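Lin2722 protein (Listeria innocua, PDB 3DS8) is of unknown function but has an alpha/beta-hydrolase fold with a probable Ser-His-Asp triad, consistent with a hydrolytic enzyme. Local coordinates at residues Asp171-Gly179 / Lys234-Thr244; Ala16-Met27 / Arg59-Glu67. All coordinates share one frame; numbering follows the deposited sequence.

Contact 1. Residues Asp171-Gly179 / Lys234-Thr244; sequences DLEVLAIAG and KTYWFLEKFKT. With SO4 (sulfate ion), chain F.
Leu175, on strand 173-180, lies over one face of the Phe238 ring from helix 229-240, and this CH-pi contact is the centre of the packing. CB of Leu175 sits 3.6 Å from the centroid of the Phe238 ring, only 6° off the ring normal. Both side chains have CG anti to the backbone N, and they run antiparallel alongside each other, with Leu175 CD2 reaching back to 3.8 Å from Phe238 CB. A branched aliphatic chain and a flat ring suit this buried layer, because the leucine can lie against the ring face and each covers the other. The far edge of the ring meets backbone: Phe238 CZ approaches Glu173 C, near the ring plane, at 3.5 Å. Further along the strand, Ile177 CD1 reaches Thr235 OG1 at 3.8 Å, a hydroxyl already bonded to Ser231 O within its own helix. Leu175 CD2 also touches Lys234 CG, the aliphatic part of a lysine whose end turns away.

The polar contacts gather round a sulfate ion, probably from the crystallisation liquor. Thr244 N gives O2 of the sulfate a nearly straight bond of 3.0 Å (167°), while Lys243 NZ bonds weakly to O3. Glu173 extends toward the same ion, and its OE1 lies 3.8 Å from Phe242 CE2 at the ring edge. Lys126 pairs with Glu173 OE1 and bonds the sulfate too, probably easing the approach of carboxylate and anion.

Segments 173-179 and 234-240 run almost antiparallel, with axes 10.0 Å apart at closest approach. Strand 173-180 lies between strands 123-130 and 209-216; Val128 of the former touches Leu175, Thr235 and Phe238, and Ile211 of the latter packs on Leu175 and Trp237.

Contact 2. Residues Ala16-Met27 / Arg59-Glu67; sequences ASSLDKMADQLM and RPIIKFGFE. With SO4 (sulfate ion), chain C.
Lys63, on strand 61-66, reaches across to helix 20-30 and ends at the carboxylate of Asp20. Its CB lies 3.5 Å from Ala16 O, in the loop before the helix. CG is anti to the carbonyl carbon (chi1 -60°), and from there the chain runs fully extended, carrying CD past Asp20 OD1. CE then packs against the methyl group of Ala23, CB, at 3.7 Å. At the tip, NZ donates to Asp20 OD1 in a 3.0 Å hydrogen bond that is also a salt bridge, arriving from above the carboxylate plane, 56° out of it. A second path runs through water: a molecule that accepts from Lys63 NZ donates to Asp24 OD1 at 2.7 Å, while another donates to Asp20 OD2 and takes only a weak bond from the lysine. Lysine suits this place because its methylene chain can lie along the loop and a small alanine while its charge emerges between two aspartates one helical turn apart.

Two residues earlier, on the same face of the strand, Ile61 makes the apolar half of the contact. Its CD1 lies 3.7 Å from CG of selenomethionine Met27 and 4.0 Å from Leu26 CD1, with Ala23 CB beside it, so a single methyl meets three helix side chains. At the other end the loop comes close to the strand backbone: Ala16 CA makes a C-H...O contact with Phe64 O (3.5 Å), and Gly65 has no side chain to collide with the nearby Ala16 CB.

The axes of 20-27 and 61-66 come within 10.5 Å and run nearly antiparallel, at 168°. Such a helix, laid against the central parallel strands and packed also on Leu8 of strand 6-9, is part of the layered alpha/beta architecture of the alpha/beta-hydrolase fold.

Contact 2 closes before contact 1 opens along the chain, and their centres are about 17 Å apart. Both place a helix on one mixed sheet, in which strand 61-66 is separated from strand 173-180 by strands 6-9, 95-101 and 123-130. Their helices also meet directly: Thr235 packs on Met22 and Tyr236 on Leu26, joining helix 229-240 to helix 20-30. A salt bridge between Glu240 OE2 and Arg59 NE, 2.8 Å long, ties the end of the later helix to the loop just before strand 61-66. An early and a late helix of the chain thus lie side by side against the sheet, within a single alpha/beta-hydrolase domain.

Contact 1. Residues Asp171-Gly179 / Lys234-Thr244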
loop_
_atom_site.group_PDB
_atom_site.type_symbol
_atom_site.label_atom_id
_atom_site.label_comp_id
_atom_site.label_asym_id
_atom_site.label_seq_id
_atom_site.Cartn_x
_atom_site.Cartn_y
_atom_site.Cartn_z
ATOM N N ASP A 171 -1.257 -8.920 13.249
ATOM C CA ASP A 171 0.104 -9.064 12.708
ATOM C C ASP A 171 0.438 -8.105 11.564
ATOM O O ASP A 171 1.551 -8.154 11.017
ATOM C CB ASP A 171 0.344 -10.507 12.270
ATOM C CG ASP A 171 0.213 -11.472 13.421
ATOM O OD1 ASP A 171 0.762 -11.178 14.499
ATOM O OD2 ASP A 171 -0.471 -12.495 13.258
ATOM N N LEU A 172 -0.506 -7.243 11.206
ATOM C CA LEU A 172 -0.308 -6.289 10.097
ATOM C C LEU A 172 0.888 -5.371 10.399
ATOM O O LEU A 172 1.071 -4.925 11.523
ATOM C CB LEU A 172 -1.535 -5.448 9.835
ATOM C CG LEU A 172 -1.558 -4.615 8.529
ATOM C CD1 LEU A 172 -1.709 -5.504 7.327
ATOM C CD2 LEU A 172 -2.621 -3.501 8.533
ATOM N N GLU A 173 1.672 -5.074 9.377
ATOM C CA GLU A 173 2.810 -4.147 9.516
ATOM C C GLU A 173 2.660 -3.114 8.400
ATOM O O GLU A 173 2.526 -3.467 7.240
ATOM C CB GLU A 173 4.149 -4.893 9.379
ATOM C CG GLU A 173 4.356 -5.955 10.435
ATOM C CD GLU A 173 5.653 -6.725 10.301
ATOM O OE1 GLU A 173 6.296 -6.562 9.255
ATOM O OE2 GLU A 173 6.072 -7.433 11.281
ATOM N N VAL A 174 2.645 -1.851 8.777
ATOM C CA VAL A 174 2.279 -0.771 7.866
ATOM C C VAL A 174 3.405 0.221 7.754
ATOM O O VAL A 174 3.945 0.671 8.777
ATOM C CB VAL A 174 0.970 -0.066 8.314
ATOM C CG1 VAL A 174 0.698 1.125 7.430
ATOM C CG2 VAL A 174 -0.199 -1.024 8.308
ATOM N N LEU A 175 3.765 0.568 6.520
ATOM C CA LEU A 175 4.727 1.621 6.242
ATOM C C LEU A 175 4.024 2.660 5.393
ATOM O O LEU A 175 3.485 2.350 4.299
ATOM C CB LEU A 175 5.950 1.084 5.459
ATOM C CG LEU A 175 6.895 2.129 4.873
ATOM C CD1 LEU A 175 7.515 2.967 5.982
ATOM C CD2 LEU A 175 7.989 1.385 3.985
ATOM N N ALA A 176 3.964 3.899 5.902
ATOM C CA ALA A 176 3.379 5.011 5.182
ATOM C C ALA A 176 4.493 5.944 4.724
ATOM O O ALA A 176 5.224 6.557 5.531
ATOM C CB ALA A 176 2.372 5.801 6.064
ATOM N N ILE A 177 4.638 6.021 3.410
ATOM C CA ILE A 177 5.565 6.905 2.754
ATOM C C ILE A 177 4.877 8.135 2.233
ATOM O O ILE A 177 3.813 8.039 1.551
ATOM C CB ILE A 177 6.275 6.157 1.606
ATOM C CG1 ILE A 177 7.236 5.099 2.173
ATOM C CG2 ILE A 177 7.007 7.152 0.671
ATOM C CD1 ILE A 177 7.850 4.191 1.106
ATOM N N ALA A 178 5.390 9.303 2.602
ATOM C CA ALA A 178 4.772 10.556 2.228
ATOM C C ALA A 178 5.789 11.498 1.625
ATOM O O ALA A 178 6.955 11.506 2.033
ATOM C CB ALA A 178 4.124 11.233 3.424
ATOM N N GLY A 179 5.352 12.280 0.646
ATOM C CA GLY A 179 6.185 13.371 0.102
ATOM C C GLY A 179 5.764 14.754 0.580
ATOM O O GLY A 179 4.584 15.030 0.870
ATOM N N LYS A 234 13.371 2.149 1.001
ATOM C CA LYS A 234 12.608 1.967 2.249
ATOM C C LYS A 234 11.658 0.759 2.137
ATOM O O LYS A 234 11.483 0.001 3.095
ATOM C CB LYS A 234 11.894 3.258 2.617
ATOM C CG LYS A 234 11.405 3.285 4.059
ATOM C CD LYS A 234 12.491 3.515 5.064
ATOM C CE LYS A 234 11.946 3.444 6.497
ATOM N NZ LYS A 234 13.005 3.553 7.558
ATOM N N THR A 235 11.058 0.602 0.952
ATOM C CA THR A 235 10.167 -0.479 0.668
ATOM C C THR A 235 10.917 -1.816 0.725
ATOM O O THR A 235 10.462 -2.776 1.344
ATOM C CB THR A 235 9.417 -0.254 -0.689
ATOM O OG1 THR A 235 8.586 0.911 -0.574
ATOM C CG2 THR A 235 8.519 -1.417 -1.012
ATOM N N TYR A 236 12.063 -1.900 0.047
ATOM C CA TYR A 236 12.889 -3.093 0.168
ATOM C C TYR A 236 13.178 -3.411 1.616
ATOM O O TYR A 236 12.997 -4.558 2.050
ATOM C CB TYR A 236 14.202 -2.934 -0.598
ATOM C CG TYR A 236 15.180 -4.029 -0.282
ATOM C CD1 TYR A 236 15.043 -5.336 -0.863
ATOM C CD2 TYR A 236 16.216 -3.807 0.611
ATOM C CE1 TYR A 236 15.910 -6.314 -0.576
ATOM C CE2 TYR A 236 17.089 -4.813 0.937
ATOM C CZ TYR A 236 16.934 -6.065 0.343
ATOM O OH TYR A 236 17.845 -7.046 0.631
ATOM N N TRP A 237 13.656 -2.408 2.362
ATOM C CA TRP A 237 13.968 -2.595 3.782
ATOM C C TRP A 237 12.779 -3.157 4.533
ATOM O O TRP A 237 12.929 -4.090 5.299
ATOM C CB TRP A 237 14.415 -1.275 4.424
ATOM C CG TRP A 237 14.498 -1.357 5.908
ATOM C CD1 TRP A 237 15.497 -1.873 6.623
ATOM C CD2 TRP A 237 13.530 -0.899 6.831
ATOM N NE1 TRP A 237 15.213 -1.803 7.965
ATOM C CE2 TRP A 237 14.013 -1.201 8.121
ATOM C CE3 TRP A 237 12.300 -0.259 6.707
ATOM C CZ2 TRP A 237 13.307 -0.903 9.256
ATOM C CZ3 TRP A 237 11.613 0.037 7.850
ATOM C CH2 TRP A 237 12.139 -0.270 9.104
ATOM N N PHE A 238 11.589 -2.571 4.320
ATOM C CA PHE A 238 10.419 -3.011 5.061
ATOM C C PHE A 238 10.015 -4.434 4.680
ATOM O O PHE A 238 9.666 -5.259 5.532
ATOM C CB PHE A 238 9.288 -2.046 4.777
ATOM C CG PHE A 238 8.125 -2.173 5.700
ATOM C CD1 PHE A 238 8.257 -1.836 7.045
ATOM C CD2 PHE A 238 6.885 -2.590 5.225
ATOM C CE1 PHE A 238 7.130 -1.857 7.891
ATOM C CE2 PHE A 238 5.783 -2.626 6.045
ATOM C CZ PHE A 238 5.902 -2.257 7.371
ATOM N N LEU A 239 10.134 -4.753 3.393
ATOM C CA LEU A 239 9.727 -6.069 2.895
ATOM C C LEU A 239 10.720 -7.159 3.200
ATOM O O LEU A 239 10.317 -8.298 3.403
ATOM C CB LEU A 239 9.457 -6.039 1.373
ATOM C CG LEU A 239 8.308 -5.194 0.825
ATOM C CD1 LEU A 239 8.358 -5.173 -0.734
ATOM C CD2 LEU A 239 6.952 -5.700 1.369
ATOM N N GLU A 240 12.010 -6.841 3.226
ATOM C CA GLU A 240 13.011 -7.888 3.269
ATOM C C GLU A 240 13.896 -7.886 4.502
ATOM O O GLU A 240 14.517 -8.887 4.759
ATOM C CB GLU A 240 13.869 -7.833 2.002
ATOM C CG GLU A 240 13.067 -8.085 0.716
ATOM C CD GLU A 240 12.310 -9.394 0.680
ATOM O OE1 GLU A 240 12.800 -10.376 1.251
ATOM O OE2 GLU A 240 11.219 -9.409 0.047
ATOM N N LYS A 241 13.973 -6.779 5.223
ATOM C CA LYS A 241 14.915 -6.626 6.360
ATOM C C LYS A 241 14.207 -6.404 7.680
ATOM O O LYS A 241 14.619 -6.975 8.709
ATOM C CB LYS A 241 15.892 -5.482 6.094
ATOM C CG LYS A 241 16.766 -5.702 4.886
ATOM C CD LYS A 241 17.600 -6.934 5.048
ATOM C CE LYS A 241 18.692 -7.069 4.005
ATOM N NZ LYS A 241 19.674 -8.083 4.406
ATOM N N PHE A 242 13.140 -5.614 7.658
ATOM C CA PHE A 242 12.391 -5.304 8.862
ATOM C C PHE A 242 11.663 -6.543 9.383
ATOM O O PHE A 242 10.870 -7.164 8.670
ATOM C CB PHE A 242 11.390 -4.180 8.615
ATOM C CG PHE A 242 10.527 -3.879 9.827
ATOM C CD1 PHE A 242 11.076 -3.321 10.938
ATOM C CD2 PHE A 242 9.169 -4.194 9.830
ATOM C CE1 PHE A 242 10.303 -3.050 12.078
ATOM C CE2 PHE A 242 8.381 -3.936 10.970
ATOM C CZ PHE A 242 8.953 -3.353 12.078
ATOM N N LYS A 243 11.904 -6.860 10.650
ATOM C CA LYS A 243 11.223 -7.986 11.271
ATOM C C LYS A 243 10.969 -7.592 12.721
ATOM O O LYS A 243 11.824 -6.983 13.349
ATOM C CB LYS A 243 12.110 -9.233 11.207
ATOM C CG LYS A 243 12.378 -9.824 9.789
ATOM C CD LYS A 243 11.304 -10.891 9.362
ATOM C CE LYS A 243 11.332 -11.281 7.829
ATOM N NZ LYS A 243 10.082 -12.066 7.341
ATOM N N THR A 244 9.797 -7.919 13.246
ATOM C CA THR A 244 9.514 -7.635 14.660
ATOM C C THR A 244 8.484 -8.629 15.169
ATOM O O THR A 244 7.613 -9.076 14.431
ATOM C CB THR A 244 9.007 -6.139 14.887
ATOM O OG1 THR A 244 8.992 -5.837 16.307
ATOM C CG2 THR A 244 7.613 -5.934 14.286
HETATM S S SO4 F . 7.628 -9.940 10.043
HETATM O O1 SO4 F . 7.775 -11.306 10.576
HETATM O O2 SO4 F . 7.912 -9.028 11.192
HETATM O O3 SO4 F . 8.547 -9.710 8.903
HETATM O O4 SO4 F . 6.285 -9.768 9.430
#

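Contact 2. Residues Ala16-Met27 / Arg59-Glu67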
loop_
_atom_site.group_PDB
_atom_site.type_symbol
_atom_site.label_atom_id
_atom_site.label_comp_id
_atom_site.label_asym_id
_atom_site.label_seq_id
_atom_site.Cartn_x
_atom_site.Cartn_y
_atom_site.Cartn_z
ATOM N N ALA A 16 -0.724 -2.262 -14.708
ATOM C CA ALA A 16 0.110 -3.342 -14.113
ATOM C C ALA A 16 1.609 -3.128 -14.301
ATOM O O ALA A 16 2.399 -3.868 -13.745
ATOM C CB ALA A 16 -0.333 -4.735 -14.657
ATOM N N SER A 17 1.999 -2.129 -15.079
ATOM C CA SER A 17 3.425 -1.829 -15.302
ATOM C C SER A 17 3.906 -0.648 -14.482
ATOM O O SER A 17 5.092 -0.326 -14.483
ATOM C CB SER A 17 3.631 -1.491 -16.778
ATOM O OG SER A 17 3.449 -2.654 -17.525
ATOM N N SER A 18 2.978 -0.003 -13.771
ATOM C CA SER A 18 3.302 1.249 -13.116
ATOM C C SER A 18 4.411 1.121 -12.044
ATOM O O SER A 18 5.110 2.097 -11.776
ATOM C CB SER A 18 2.067 1.827 -12.456
ATOM O OG SER A 18 1.082 2.317 -13.370
ATOM N N LEU A 19 4.501 -0.019 -11.360
ATOM C CA LEU A 19 5.523 -0.210 -10.312
ATOM C C LEU A 19 6.703 -1.069 -10.838
ATOM O O LEU A 19 7.424 -1.711 -10.067
ATOM C CB LEU A 19 4.928 -0.801 -9.029
ATOM C CG LEU A 19 4.282 0.226 -8.102
ATOM C CD1 LEU A 19 3.029 0.908 -8.750
ATOM C CD2 LEU A 19 3.919 -0.402 -6.697
ATOM N N ASP A 20 6.918 -1.054 -12.142
ATOM C CA ASP A 20 8.033 -1.821 -12.721
ATOM C C ASP A 20 9.415 -1.347 -12.282
ATOM O O ASP A 20 10.356 -2.150 -12.285
ATOM C CB ASP A 20 7.967 -1.865 -14.246
ATOM C CG ASP A 20 6.998 -2.952 -14.780
ATOM O OD1 ASP A 20 6.438 -3.772 -14.003
ATOM O OD2 ASP A 20 6.823 -2.995 -15.995
ATOM N N LYS A 21 9.588 -0.081 -11.902
ATOM C CA LYS A 21 10.936 0.313 -11.488
ATOM C C LYS A 21 11.279 -0.465 -10.219
ATOM O O LYS A 21 12.359 -1.091 -10.115
ATOM C CB LYS A 21 11.087 1.795 -11.300
ATOM C CG LYS A 21 12.521 2.225 -10.982
ATOM C CD LYS A 21 12.639 3.705 -10.745
ATOM C CE LYS A 21 14.085 4.162 -10.463
ATOM N NZ LYS A 21 14.203 5.632 -10.189
HETATM N N MSE A 22 10.367 -0.395 -9.267
HETATM C CA MSE A 22 10.471 -1.164 -8.029
HETATM C C MSE A 22 10.611 -2.659 -8.268
HETATM O O MSE A 22 11.525 -3.313 -7.742
HETATM C CB MSE A 22 9.240 -0.932 -7.159
HETATM C CG MSE A 22 9.342 -1.669 -5.873
HETATM SE SE MSE A 22 7.748 -1.220 -4.844
HETATM C CE MSE A 22 8.222 0.660 -4.373
ATOM N N ALA A 23 9.709 -3.218 -9.070
ATOM C CA ALA A 23 9.759 -4.638 -9.345
ATOM C C ALA A 23 11.082 -5.075 -9.950
ATOM O O ALA A 23 11.644 -6.122 -9.565
ATOM C CB ALA A 23 8.580 -5.066 -10.211
ATOM N N ASP A 24 11.573 -4.313 -10.924
ATOM C CA ASP A 24 12.830 -4.635 -11.589
ATOM C C ASP A 24 13.998 -4.594 -10.595
ATOM O O ASP A 24 14.888 -5.418 -10.659
ATOM C CB ASP A 24 13.106 -3.681 -12.768
ATOM C CG ASP A 24 12.238 -3.977 -14.013
ATOM O OD1 ASP A 24 11.508 -5.008 -14.029
ATOM O OD2 ASP A 24 12.313 -3.162 -14.978
ATOM N N GLN A 25 14.001 -3.618 -9.689
ATOM C CA GLN A 25 15.022 -3.560 -8.665
ATOM C C GLN A 25 14.961 -4.810 -7.734
ATOM O O GLN A 25 15.989 -5.420 -7.434
ATOM C CB GLN A 25 14.954 -2.259 -7.883
ATOM C CG GLN A 25 15.612 -1.095 -8.607
ATOM C CD GLN A 25 15.717 0.154 -7.753
ATOM O OE1 GLN A 25 15.038 1.135 -8.042
ATOM N NE2 GLN A 25 16.482 0.099 -6.679
ATOM N N LEU A 26 13.772 -5.192 -7.312
ATOM C CA LEU A 26 13.627 -6.370 -6.452
ATOM C C LEU A 26 14.065 -7.646 -7.166
ATOM O O LEU A 26 14.725 -8.501 -6.553
ATOM C CB LEU A 26 12.190 -6.529 -5.978
ATOM C CG LEU A 26 11.678 -5.464 -5.026
ATOM C CD1 LEU A 26 10.172 -5.670 -4.805
ATOM C CD2 LEU A 26 12.432 -5.446 -3.705
HETATM N N MSE A 27 13.758 -7.763 -8.478
HETATM C CA MSE A 27 14.090 -8.950 -9.233
HETATM C C MSE A 27 15.516 -8.971 -9.803
HETATM O O MSE A 27 16.086 -10.054 -10.005
HETATM C CB MSE A 27 13.051 -9.163 -10.357
HETATM C CG MSE A 27 11.731 -9.443 -9.725
HETATM SE SE MSE A 27 10.398 -9.775 -11.076
HETATM C CE MSE A 27 11.019 -11.539 -11.708
ATOM N N ARG A 59 9.619 -14.987 -2.991
ATOM C CA ARG A 59 8.925 -13.701 -2.860
ATOM C C ARG A 59 8.291 -13.269 -4.184
ATOM O O ARG A 59 8.517 -12.168 -4.686
ATOM C CB ARG A 59 9.906 -12.633 -2.316
ATOM C CG ARG A 59 10.493 -13.047 -0.978
ATOM C CD ARG A 59 9.455 -12.868 0.102
ATOM N NE ARG A 59 9.340 -11.467 0.538
ATOM C CZ ARG A 59 8.228 -10.875 0.968
ATOM N NH1 ARG A 59 7.034 -11.475 0.918
ATOM N NH2 ARG A 59 8.303 -9.632 1.409
ATOM N N PRO A 60 7.441 -14.127 -4.740
ATOM C CA PRO A 60 6.954 -13.845 -6.088
ATOM C C PRO A 60 6.156 -12.548 -6.128
ATOM O O PRO A 60 5.378 -12.258 -5.229
ATOM C CB PRO A 60 6.096 -15.060 -6.421
ATOM C CG PRO A 60 5.686 -15.584 -5.099
ATOM C CD PRO A 60 6.857 -15.366 -4.202
ATOM N N ILE A 61 6.382 -11.767 -7.168
ATOM C CA ILE A 61 5.715 -10.497 -7.363
ATOM C C ILE A 61 4.430 -10.670 -8.204
ATOM O O ILE A 61 4.416 -11.316 -9.270
ATOM C CB ILE A 61 6.688 -9.480 -7.989
ATOM C CG1 ILE A 61 7.799 -9.149 -6.973
ATOM C CG2 ILE A 61 5.944 -8.188 -8.461
ATOM C CD1 ILE A 61 8.893 -8.303 -7.574
ATOM N N ILE A 62 3.350 -10.098 -7.703
ATOM C CA ILE A 62 2.093 -10.025 -8.442
ATOM C C ILE A 62 1.865 -8.583 -8.901
ATOM O O ILE A 62 1.534 -7.687 -8.115
ATOM C CB ILE A 62 0.904 -10.520 -7.597
ATOM C CG1 ILE A 62 1.226 -11.866 -6.914
ATOM C CG2 ILE A 62 -0.417 -10.518 -8.462
ATOM C CD1 ILE A 62 1.539 -13.055 -7.798
ATOM N N LYS A 63 2.113 -8.349 -10.175
ATOM C CA LYS A 63 1.903 -7.038 -10.764
ATOM C C LYS A 63 0.422 -6.923 -11.082
ATOM O O LYS A 63 -0.084 -7.582 -11.975
ATOM C CB LYS A 63 2.753 -6.874 -12.021
ATOM C CG LYS A 63 4.234 -7.020 -11.742
ATOM C CD LYS A 63 5.084 -6.704 -12.979
ATOM C CE LYS A 63 6.545 -6.881 -12.691
ATOM N NZ LYS A 63 7.365 -6.662 -13.922
ATOM N N PHE A 64 -0.259 -6.059 -10.360
ATOM C CA PHE A 64 -1.716 -6.023 -10.439
ATOM C C PHE A 64 -2.233 -4.828 -11.237
ATOM O O PHE A 64 -1.722 -3.717 -11.100
ATOM C CB PHE A 64 -2.315 -6.028 -9.031
ATOM C CG PHE A 64 -3.718 -6.486 -9.000
ATOM C CD1 PHE A 64 -4.006 -7.835 -8.895
ATOM C CD2 PHE A 64 -4.755 -5.583 -9.112
ATOM C CE1 PHE A 64 -5.301 -8.288 -8.900
ATOM C CE2 PHE A 64 -6.071 -6.021 -9.109
ATOM C CZ PHE A 64 -6.351 -7.381 -9.010
ATOM N N GLY A 65 -3.278 -5.038 -12.035
ATOM C CA GLY A 65 -3.858 -3.945 -12.777
ATOM C C GLY A 65 -5.366 -3.935 -12.677
ATOM O O GLY A 65 -5.988 -4.945 -12.877
ATOM N N PHE A 66 -5.942 -2.771 -12.415
ATOM C CA PHE A 66 -7.386 -2.556 -12.552
ATOM C C PHE A 66 -7.706 -1.908 -13.894
ATOM O O PHE A 66 -7.267 -0.779 -14.161
ATOM C CB PHE A 66 -7.865 -1.620 -11.451
ATOM C CG PHE A 66 -7.758 -2.183 -10.072
ATOM C CD1 PHE A 66 -8.687 -3.091 -9.625
ATOM C CD2 PHE A 66 -6.721 -1.818 -9.224
ATOM C CE1 PHE A 66 -8.610 -3.622 -8.334
ATOM C CE2 PHE A 66 -6.601 -2.380 -7.964
ATOM C CZ PHE A 66 -7.587 -3.264 -7.501
ATOM N N GLU A 67 -8.504 -2.567 -14.738
ATOM C CA GLU A 67 -8.894 -1.941 -16.017
ATOM C C GLU A 67 -9.646 -0.616 -15.772
ATOM O O GLU A 67 -9.496 0.357 -16.529
ATOM C CB GLU A 67 -9.811 -2.842 -16.836
ATOM C CG GLU A 67 -10.166 -2.182 -18.180
ATOM C CD GLU A 67 -10.441 -3.143 -19.348
ATOM O OE1 GLU A 67 -10.637 -4.364 -19.139
ATOM O OE2 GLU A 67 -10.448 -2.639 -20.499
HETATM S S SO4 C . 0.832 5.389 -11.230
HETATM O O1 SO4 C . 0.993 4.391 -10.337
HETATM O O2 SO4 C . 1.515 6.662 -10.842
HETATM O O3 SO4 C . 1.402 4.998 -12.535
HETATM O O4 SO4 C . -0.619 5.715 -11.386
HETATM O O HOH W 1 5.306 -5.487 -16.462
HETATM O O HOH W 2 10.008 -6.949 -12.894
#